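Galactose-1-phosphate uridylyltransferase (Pyrobaculum aerophilum str. IM2, PDB 6K5Z) probably transfers uridylyl groups between UDP-glucose and hexose 1-phosphates in carbohydrate metabolism, and binds zinc and iron. Local coordinates at residues 122-127 against 141-146; 46-51 against 77-82. All blocks are in the same frame, centred on the assembly; numbering follows the deposited sequence.

Contact 1: 122-127 against 141-146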
ATOM      1  N   PHE B 122       9.969 -11.263  13.990  1.00 37.98           N
ATOM      2  CA  PHE B 122       9.931 -10.075  14.856  1.00 40.31           C
ATOM      3  C   PHE B 122       9.827  -8.839  13.974  1.00 36.54           C
ATOM      4  O   PHE B 122      10.796  -8.465  13.310  1.00 30.76           O
ATOM      5  CB  PHE B 122      11.249 -10.012  15.663  1.00 43.94           C
ATOM      6  CG  PHE B 122      11.304  -8.931  16.722  1.00 37.68           C
ATOM      7  CD1 PHE B 122      10.806  -9.183  17.998  1.00 40.74           C
ATOM      8  CD2 PHE B 122      11.902  -7.730  16.468  1.00 36.84           C
ATOM      9  CE1 PHE B 122      10.864  -8.230  18.994  1.00 39.53           C
ATOM     10  CE2 PHE B 122      11.996  -6.755  17.460  1.00 41.62           C
ATOM     11  CZ  PHE B 122      11.470  -7.003  18.728  1.00 39.09           C
ATOM     12  N   LEU B 123       8.666  -8.183  13.984  1.00 37.98           N
ATOM     13  CA  LEU B 123       8.455  -7.006  13.088  1.00 39.17           C
ATOM     14  C   LEU B 123       8.409  -5.746  13.930  1.00 36.85           C
ATOM     15  O   LEU B 123       7.487  -5.551  14.740  1.00 39.71           O
ATOM     16  CB  LEU B 123       7.183  -7.134  12.245  1.00 35.74           C
ATOM     17  CG  LEU B 123       6.861  -5.952  11.335  1.00 36.73           C
ATOM     18  CD1 LEU B 123       7.776  -5.914  10.134  1.00 38.97           C
ATOM     19  CD2 LEU B 123       5.394  -5.989  10.902  1.00 36.99           C
ATOM     20  N   PHE B 124       9.421  -4.919  13.722  1.00 33.16           N
ATOM     21  CA  PHE B 124       9.499  -3.600  14.290  1.00 35.73           C
ATOM     22  C   PHE B 124       9.178  -2.512  13.253  1.00 38.20           C
ATOM     23  O   PHE B 124       9.830  -2.428  12.181  1.00 36.36           O
ATOM     24  CB  PHE B 124      10.899  -3.335  14.831  1.00 37.59           C
ATOM     25  CG  PHE B 124      11.089  -1.942  15.416  1.00 43.08           C
ATOM     26  CD1 PHE B 124      10.498  -1.588  16.629  1.00 45.29           C
ATOM     27  CD2 PHE B 124      11.892  -0.994  14.763  1.00 45.80           C
ATOM     28  CE1 PHE B 124      10.709  -0.317  17.183  1.00 48.24           C
ATOM     29  CE2 PHE B 124      12.095   0.273  15.300  1.00 48.49           C
ATOM     30  CZ  PHE B 124      11.503   0.616  16.512  1.00 48.71           C
ATOM     31  N   PHE B 125       8.203  -1.656  13.595  1.00 34.63           N
ATOM     32  CA  PHE B 125       7.920  -0.486  12.788  1.00 34.25           C
ATOM     33  C   PHE B 125       7.417   0.673  13.595  1.00 33.24           C
ATOM     34  O   PHE B 125       7.065   0.537  14.783  1.00 35.99           O
ATOM     35  CB  PHE B 125       6.935  -0.833  11.721  1.00 32.98           C
ATOM     36  CG  PHE B 125       5.592  -1.238  12.242  1.00 32.74           C
ATOM     37  CD1 PHE B 125       5.332  -2.568  12.565  1.00 33.43           C
ATOM     38  CD2 PHE B 125       4.580  -0.317  12.353  1.00 30.58           C
ATOM     39  CE1 PHE B 125       4.075  -2.961  12.998  1.00 33.72           C
ATOM     40  CE2 PHE B 125       3.330  -0.685  12.801  1.00 32.15           C
ATOM     41  CZ  PHE B 125       3.068  -2.007  13.131  1.00 33.94           C
ATOM     42  N   ARG B 126       7.399   1.808  12.927  1.00 33.80           N
ATOM     43  CA  ARG B 126       6.951   3.068  13.507  1.00 36.04           C
ATOM     44  C   ARG B 126       6.181   3.879  12.467  1.00 34.04           C
ATOM     45  O   ARG B 126       6.676   4.092  11.393  1.00 31.66           O
ATOM     46  CB  ARG B 126       8.166   3.867  13.986  1.00 36.72           C
ATOM     47  CG  ARG B 126       7.859   5.207  14.616  1.00 36.77           C
ATOM     48  CD  ARG B 126       9.134   5.924  15.092  1.00 38.13           C
ATOM     49  NE  ARG B 126       8.864   6.576  16.370  1.00 36.44           N
ATOM     50  CZ  ARG B 126       8.286   7.758  16.532  1.00 36.46           C
ATOM     51  NH1 ARG B 126       7.959   8.528  15.487  1.00 46.46           N
ATOM     52  NH2 ARG B 126       8.071   8.212  17.748  1.00 33.03           N
ATOM     53  N   ASN B 127       4.972   4.301  12.835  1.00 33.79           N
ATOM     54  CA  ASN B 127       4.174   5.300  12.136  1.00 33.35           C
ATOM     55  C   ASN B 127       4.256   6.674  12.824  1.00 33.18           C
ATOM     56  O   ASN B 127       4.141   6.778  14.055  1.00 36.21           O
ATOM     57  CB  ASN B 127       2.694   4.861  12.177  1.00 34.83           C
ATOM     58  CG  ASN B 127       2.457   3.546  11.465  1.00 34.23           C
ATOM     59  OD1 ASN B 127       3.032   3.308  10.412  1.00 37.12           O
ATOM     60  ND2 ASN B 127       1.668   2.672  12.055  1.00 32.96           N
ATOM     61  N   SER B 141       6.623   3.328  19.086  1.00 36.95           N
ATOM     62  CA  SER B 141       6.888   2.443  17.982  1.00 38.36           C
ATOM     63  C   SER B 141       6.134   1.137  18.264  1.00 39.42           C
ATOM     64  O   SER B 141       5.515   0.988  19.344  1.00 34.27           O
ATOM     65  CB  SER B 141       8.401   2.201  17.896  1.00 40.08           C
ATOM     66  OG  SER B 141       9.032   3.249  17.207  1.00 44.15           O
ATOM     67  N   GLN B 142       6.185   0.203  17.309  1.00 40.98           N
ATOM     68  CA  GLN B 142       5.466  -1.080  17.443  1.00 40.06           C
ATOM     69  C   GLN B 142       6.311  -2.260  17.049  1.00 40.93           C
ATOM     70  O   GLN B 142       7.211  -2.171  16.205  1.00 38.41           O
ATOM     71  CB  GLN B 142       4.189  -1.099  16.615  1.00 40.65           C
ATOM     72  CG  GLN B 142       3.125  -0.100  17.074  1.00 42.29           C
ATOM     73  CD  GLN B 142       1.779  -0.311  16.365  1.00 45.60           C
ATOM     74  OE1 GLN B 142       1.172  -1.374  16.453  1.00 52.69           O
ATOM     75  NE2 GLN B 142       1.329   0.690  15.649  1.00 45.02           N
ATOM     76  N   ILE B 143       6.023  -3.359  17.732  1.00 42.55           N
ATOM     77  CA  ILE B 143       6.598  -4.660  17.481  1.00 42.72           C
ATOM     78  C   ILE B 143       5.412  -5.565  17.262  1.00 40.64           C
ATOM     79  O   ILE B 143       4.491  -5.550  18.070  1.00 44.01           O
ATOM     80  CB  ILE B 143       7.409  -5.146  18.717  1.00 44.18           C
ATOM     81  CG1 ILE B 143       8.688  -4.315  18.838  1.00 45.60           C
ATOM     82  CG2 ILE B 143       7.771  -6.636  18.623  1.00 45.22           C
ATOM     83  CD1 ILE B 143       9.332  -4.370  20.213  1.00 50.14           C
ATOM     84  N   TYR B 144       5.418  -6.330  16.173  1.00 41.49           N
ATOM     85  CA  TYR B 144       4.571  -7.538  16.065  1.00 42.65           C
ATOM     86  C   TYR B 144       5.514  -8.751  16.072  1.00 42.15           C
ATOM     87  O   TYR B 144       6.427  -8.826  15.260  1.00 37.74           O
ATOM     88  CB  TYR B 144       3.734  -7.627  14.758  1.00 41.13           C
ATOM     89  CG  TYR B 144       2.629  -6.630  14.507  1.00 41.33           C
ATOM     90  CD1 TYR B 144       1.956  -6.020  15.552  1.00 41.81           C
ATOM     91  CD2 TYR B 144       2.216  -6.332  13.192  1.00 41.07           C
ATOM     92  CE1 TYR B 144       0.930  -5.132  15.312  1.00 44.41           C
ATOM     93  CE2 TYR B 144       1.187  -5.420  12.944  1.00 39.16           C
ATOM     94  CZ  TYR B 144       0.558  -4.817  14.014  1.00 40.75           C
ATOM     95  OH  TYR B 144      -0.461  -3.924  13.878  1.00 40.05           O
ATOM     96  N   ILE B 145       5.252  -9.690  16.971  1.00 47.17           N
ATOM     97  CA  ILE B 145       5.936 -10.989  17.008  1.00 49.60           C
ATOM     98  C   ILE B 145       4.974 -11.988  16.347  1.00 45.68           C
ATOM     99  O   ILE B 145       3.886 -12.248  16.881  1.00 43.97           O
ATOM    100  CB  ILE B 145       6.278 -11.352  18.471  1.00 52.80           C
ATOM    101  CG1 ILE B 145       7.403 -10.456  18.975  1.00 50.79           C
ATOM    102  CG2 ILE B 145       6.670 -12.823  18.637  1.00 56.25           C
ATOM    103  CD1 ILE B 145       7.413 -10.336  20.488  1.00 55.35           C
ATOM    104  N   LEU B 146       5.394 -12.526  15.199  1.00 43.51           N
ATOM    105  CA  LEU B 146       4.495 -13.124  14.210  1.00 43.88           C
ATOM    106  C   LEU B 146       4.744 -14.617  13.935  1.00 46.44           C
ATOM    107  O   LEU B 146       5.920 -15.029  13.821  1.00 45.69           O
ATOM    108  CB  LEU B 146       4.615 -12.374  12.881  1.00 44.67           C
ATOM    109  CG  LEU B 146       4.130 -10.923  12.880  1.00 45.39           C
ATOM    110  CD1 LEU B 146       4.586 -10.250  11.606  1.00 42.67           C
ATOM    111  CD2 LEU B 146       2.610 -10.822  13.028  1.00 44.56           C
TER

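Contact 2: 46-51 against 77-82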
ATOM      1  N   LEU B  46       9.396   1.904  27.874  1.00 40.27           N
ATOM      2  CA  LEU B  46       8.388   0.945  28.340  1.00 41.75           C
ATOM      3  C   LEU B  46       7.890   0.124  27.152  1.00 41.41           C
ATOM      4  O   LEU B  46       7.353   0.656  26.197  1.00 43.94           O
ATOM      5  CB  LEU B  46       7.212   1.663  29.053  1.00 41.79           C
ATOM      6  CG  LEU B  46       6.131   0.765  29.686  1.00 48.90           C
ATOM      7  CD1 LEU B  46       6.651  -0.137  30.820  1.00 50.84           C
ATOM      8  CD2 LEU B  46       4.936   1.560  30.194  1.00 49.88           C
ATOM      9  N   ILE B  47       8.104  -1.175  27.189  1.00 44.38           N
ATOM     10  CA  ILE B  47       7.507  -2.044  26.199  1.00 42.61           C
ATOM     11  C   ILE B  47       6.284  -2.680  26.830  1.00 40.59           C
ATOM     12  O   ILE B  47       6.410  -3.330  27.844  1.00 43.94           O
ATOM     13  CB  ILE B  47       8.529  -3.066  25.707  1.00 42.14           C
ATOM     14  CG1 ILE B  47       9.618  -2.314  24.927  1.00 43.12           C
ATOM     15  CG2 ILE B  47       7.863  -4.124  24.853  1.00 43.31           C
ATOM     16  CD1 ILE B  47      10.705  -3.186  24.337  1.00 47.52           C
ATOM     17  N   LEU B  48       5.107  -2.490  26.242  1.00 40.30           N
ATOM     18  CA  LEU B  48       3.897  -3.070  26.800  1.00 50.75           C
ATOM     19  C   LEU B  48       2.928  -3.631  25.725  1.00 56.05           C
ATOM     20  O   LEU B  48       3.004  -3.253  24.549  1.00 56.49           O
ATOM     21  CB  LEU B  48       3.199  -2.069  27.747  1.00 55.40           C
ATOM     22  CG  LEU B  48       2.303  -0.945  27.206  1.00 61.67           C
ATOM     23  CD1 LEU B  48       1.518  -0.273  28.327  1.00 59.34           C
ATOM     24  CD2 LEU B  48       3.115   0.089  26.415  1.00 56.16           C
ATOM     25  N   PRO B  49       2.036  -4.568  26.123  1.00 58.90           N
ATOM     26  CA  PRO B  49       0.975  -5.047  25.234  1.00 56.95           C
ATOM     27  C   PRO B  49       0.139  -3.931  24.643  1.00 50.69           C
ATOM     28  O   PRO B  49      -0.272  -3.021  25.341  1.00 48.48           O
ATOM     29  CB  PRO B  49       0.099  -5.903  26.155  1.00 59.50           C
ATOM     30  CG  PRO B  49       1.061  -6.442  27.159  1.00 61.25           C
ATOM     31  CD  PRO B  49       2.072  -5.346  27.377  1.00 59.90           C
ATOM     32  N   ASN B  50      -0.089  -4.021  23.345  1.00 49.73           N
ATOM     33  CA  ASN B  50      -1.083  -3.209  22.677  1.00 46.14           C
ATOM     34  C   ASN B  50      -2.445  -3.460  23.348  1.00 51.02           C
ATOM     35  O   ASN B  50      -2.772  -4.611  23.702  1.00 49.00           O
ATOM     36  CB  ASN B  50      -1.124  -3.609  21.190  1.00 44.27           C
ATOM     37  CG  ASN B  50      -1.669  -2.516  20.302  1.00 41.07           C
ATOM     38  OD1 ASN B  50      -2.858  -2.242  20.318  1.00 39.51           O
ATOM     39  ND2 ASN B  50      -0.809  -1.900  19.510  1.00 42.13           N
ATOM     40  N   ARG B  51      -3.229  -2.403  23.546  1.00 49.72           N
ATOM     41  CA  ARG B  51      -4.583  -2.556  24.128  1.00 56.17           C
ATOM     42  C   ARG B  51      -5.549  -3.421  23.256  1.00 57.14           C
ATOM     43  O   ARG B  51      -6.453  -4.068  23.779  1.00 57.72           O
ATOM     44  CB  ARG B  51      -5.220  -1.174  24.392  1.00 55.26           C
ATOM     45  CG  ARG B  51      -4.500  -0.312  25.456  1.00 68.26           C
ATOM     46  CD  ARG B  51      -4.968   1.152  25.450  1.00 74.98           C
ATOM     47  NE  ARG B  51      -4.960   1.741  24.092  1.00 80.76           N
ATOM     48  CZ  ARG B  51      -5.413   2.956  23.768  1.00 83.10           C
ATOM     49  NH1 ARG B  51      -5.918   3.781  24.689  1.00 82.26           N
ATOM     50  NH2 ARG B  51      -5.357   3.356  22.498  1.00 86.60           N
ATOM     51  N   SER B  77       1.553  -8.563  20.149  1.00 44.19           N
ATOM     52  CA  SER B  77       1.564  -7.200  19.636  1.00 47.27           C
ATOM     53  C   SER B  77       1.985  -6.245  20.755  1.00 42.67           C
ATOM     54  O   SER B  77       1.299  -6.132  21.763  1.00 36.88           O
ATOM     55  CB  SER B  77       0.202  -6.825  19.071  1.00 43.56           C
ATOM     56  OG  SER B  77       0.224  -5.461  18.713  1.00 48.45           O
ATOM     57  N   LEU B  78       3.091  -5.528  20.554  1.00 45.46           N
ATOM     58  CA  LEU B  78       3.636  -4.658  21.607  1.00 44.30           C
ATOM     59  C   LEU B  78       3.834  -3.228  21.170  1.00 41.25           C
ATOM     60  O   LEU B  78       4.058  -2.963  20.004  1.00 40.35           O
ATOM     61  CB  LEU B  78       4.977  -5.190  22.094  1.00 47.77           C
ATOM     62  CG  LEU B  78       5.039  -6.670  22.422  1.00 49.79           C
ATOM     63  CD1 LEU B  78       6.482  -7.103  22.654  1.00 47.25           C
ATOM     64  CD2 LEU B  78       4.133  -6.967  23.615  1.00 49.26           C
ATOM     65  N   VAL B  79       3.766  -2.313  22.143  1.00 43.48           N
ATOM     66  CA  VAL B  79       4.090  -0.908  21.929  1.00 41.21           C
ATOM     67  C   VAL B  79       5.416  -0.592  22.604  1.00 41.98           C
ATOM     68  O   VAL B  79       5.626  -0.925  23.761  1.00 41.99           O
ATOM     69  CB  VAL B  79       2.986   0.017  22.420  1.00 39.47           C
ATOM     70  CG1 VAL B  79       3.356   1.464  22.160  1.00 39.69           C
ATOM     71  CG2 VAL B  79       1.688  -0.297  21.685  1.00 40.11           C
ATOM     72  N   VAL B  80       6.329   0.001  21.853  1.00 37.60           N
ATOM     73  CA  VAL B  80       7.561   0.508  22.439  1.00 38.90           C
ATOM     74  C   VAL B  80       7.319   1.979  22.742  1.00 41.63           C
ATOM     75  O   VAL B  80       7.309   2.831  21.829  1.00 38.83           O
ATOM     76  CB  VAL B  80       8.733   0.367  21.496  1.00 37.50           C
ATOM     77  CG1 VAL B  80      10.002   0.824  22.175  1.00 38.54           C
ATOM     78  CG2 VAL B  80       8.847  -1.086  21.035  1.00 37.82           C
ATOM     79  N   VAL B  81       7.107   2.279  24.022  1.00 39.04           N
ATOM     80  CA  VAL B  81       7.019   3.681  24.463  1.00 38.41           C
ATOM     81  C   VAL B  81       8.431   4.223  24.596  1.00 37.70           C
ATOM     82  O   VAL B  81       9.199   3.762  25.447  1.00 42.20           O
ATOM     83  CB  VAL B  81       6.243   3.840  25.776  1.00 35.09           C
ATOM     84  CG1 VAL B  81       6.063   5.306  26.134  1.00 35.96           C
ATOM     85  CG2 VAL B  81       4.884   3.196  25.635  1.00 33.04           C
ATOM     86  N   GLU B  82       8.724   5.233  23.785  1.00 36.59           N
ATOM     87  CA  GLU B  82      10.075   5.704  23.527  1.00 35.78           C
ATOM     88  C   GLU B  82      10.680   6.679  24.538  1.00 34.18           C
ATOM     89  O   GLU B  82      11.878   6.974  24.502  1.00 36.40           O
ATOM     90  CB  GLU B  82      10.094   6.339  22.132  1.00 38.64           C
ATOM     91  CG  GLU B  82       9.842   5.338  20.986  1.00 40.69           C
ATOM     92  CD  GLU B  82       9.605   6.019  19.661  1.00 40.95           C
ATOM     93  OE1 GLU B  82       9.615   7.265  19.599  1.00 42.72           O
ATOM     94  OE2 GLU B  82       9.414   5.321  18.644  1.00 45.03           O
TER
HETATM   95  O   HOH W   1       1.617  -3.212  18.528  1.00 30.72           O

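Contact 1: 122-127 against 141-146
The ring of Phe125 points an edge at the face of Tyr144 in a T-shaped pair, with centroids 5.2 Å apart and planes at 73°. Over one face of the Phe125 ring lies CB of Gln142, a CH-pi contact 4.0 Å from the centroid, and the Gln142 amide is inclined to the ring by about 47°, its NE2 3.7 Å from CE2 of Phe125. Phe125 reaches both partners because its CG stands between the backbone N and the carbonyl carbon (chi1 64°), which swings the ring across to strand 140-146. CD2 of Leu123 runs beside CD2 of Tyr144 on the same side of the sheet. On the reverse side, Ile143 divides its branches between two rings: CG2 sits over a face of Phe122, 3.5 Å from CE1, while CG1 meets the edge of Phe124. CE1 of Phe124 also comes to CB of Ser141.

Two antiparallel hydrogen-bonded pairs, Leu123 with Tyr144 and Phe125 with Gln142, fix this register. Their shortest bond runs from Tyr144 N to Leu123 O, 2.6 Å. The strands form a beta hairpin inside the half-barrel sheet, and Tyr144 is a UDP-binding residue. Phe122 and Phe124 lie against helix 96-116, at Val106, whereas Leu123 and Leu146 pack on Leu291, and Tyr144 on Thr293, both of the second subunit. Strand 247-252 bonds through Leu251 and Met249 to the edge of 122-127 turned away from 141-146, and strand 76-81 flanks 141-146.

Contact 2: 46-51 against 77-82
Two torsions carry Leu48 and Asn50 over strand 76-81. In Leu48 a chi1 of 81° tips CG between the backbone N and the carbonyl carbon, so that CD2 slants across to CG2 of Val81, 3.7 Å away, and to CB of Val79. Asn50, at chi1 -157°, turns its amide away from its own backbone N, placing ND2 3.7 Å from CG2 of Val79. Its CB, set by the backbone, lies against OG of Ser77. On the face that Leu48 shares with Val79 and Val81, Leu46 adds its CB against CB of Val81. On the other face, CG1 of Ile47 lies alongside both methyls of Val80, and its CG2 meets CD1 of Leu78 at 4.0 Å.

Antiparallel hydrogen-bonded pairs join Leu46 to Val81 and Leu48 to Val79; the bond from Val79 N to Leu48 O is nearly straight, 174° at the hydrogen. Past Pro49, which has no N-H to give, one further backbone bond, beyond the strand, runs from Asn50 N to Ser77 O at 3.0 Å, the donor tilted from the carbonyl plane.

One water ties the polar end together, accepting from Asn50 ND2 and from Ser77 OG (2.7 Å) and donating to Leu78 O. The Asn50 amide is held at both ends, since OD1 also takes the N-H of Tyr52. Asn50 and Arg51 bind UDP, and this chemistry is consistent with an Asn50 side chain already held in place before UDP, absent from this chain, binds.

Contacts 1 and 2 belong to one antiparallel sheet, where strands 140-146 and 76-81 are neighbours. Contact 1 lies near the centre of the chain and is almost wholly buried; contact 2, about 10 Å away between centres, includes strand 46-49, one of the two edge strands of the sheet within this chain, and is partly exposed. Aromatic rings dominate the first, branched aliphatic side chains and an ordered water the second. Glu82 bridges them with a salt bridge from OE1 to Arg126 NH2 and a probable hydrogen bond between OE2 and Ser141 OG, while Ile143 CD1 packs on Val80 CG2. Each contact supplies UDP-binding residues, Tyr144 from one and Asn50 with Arg51 from the other.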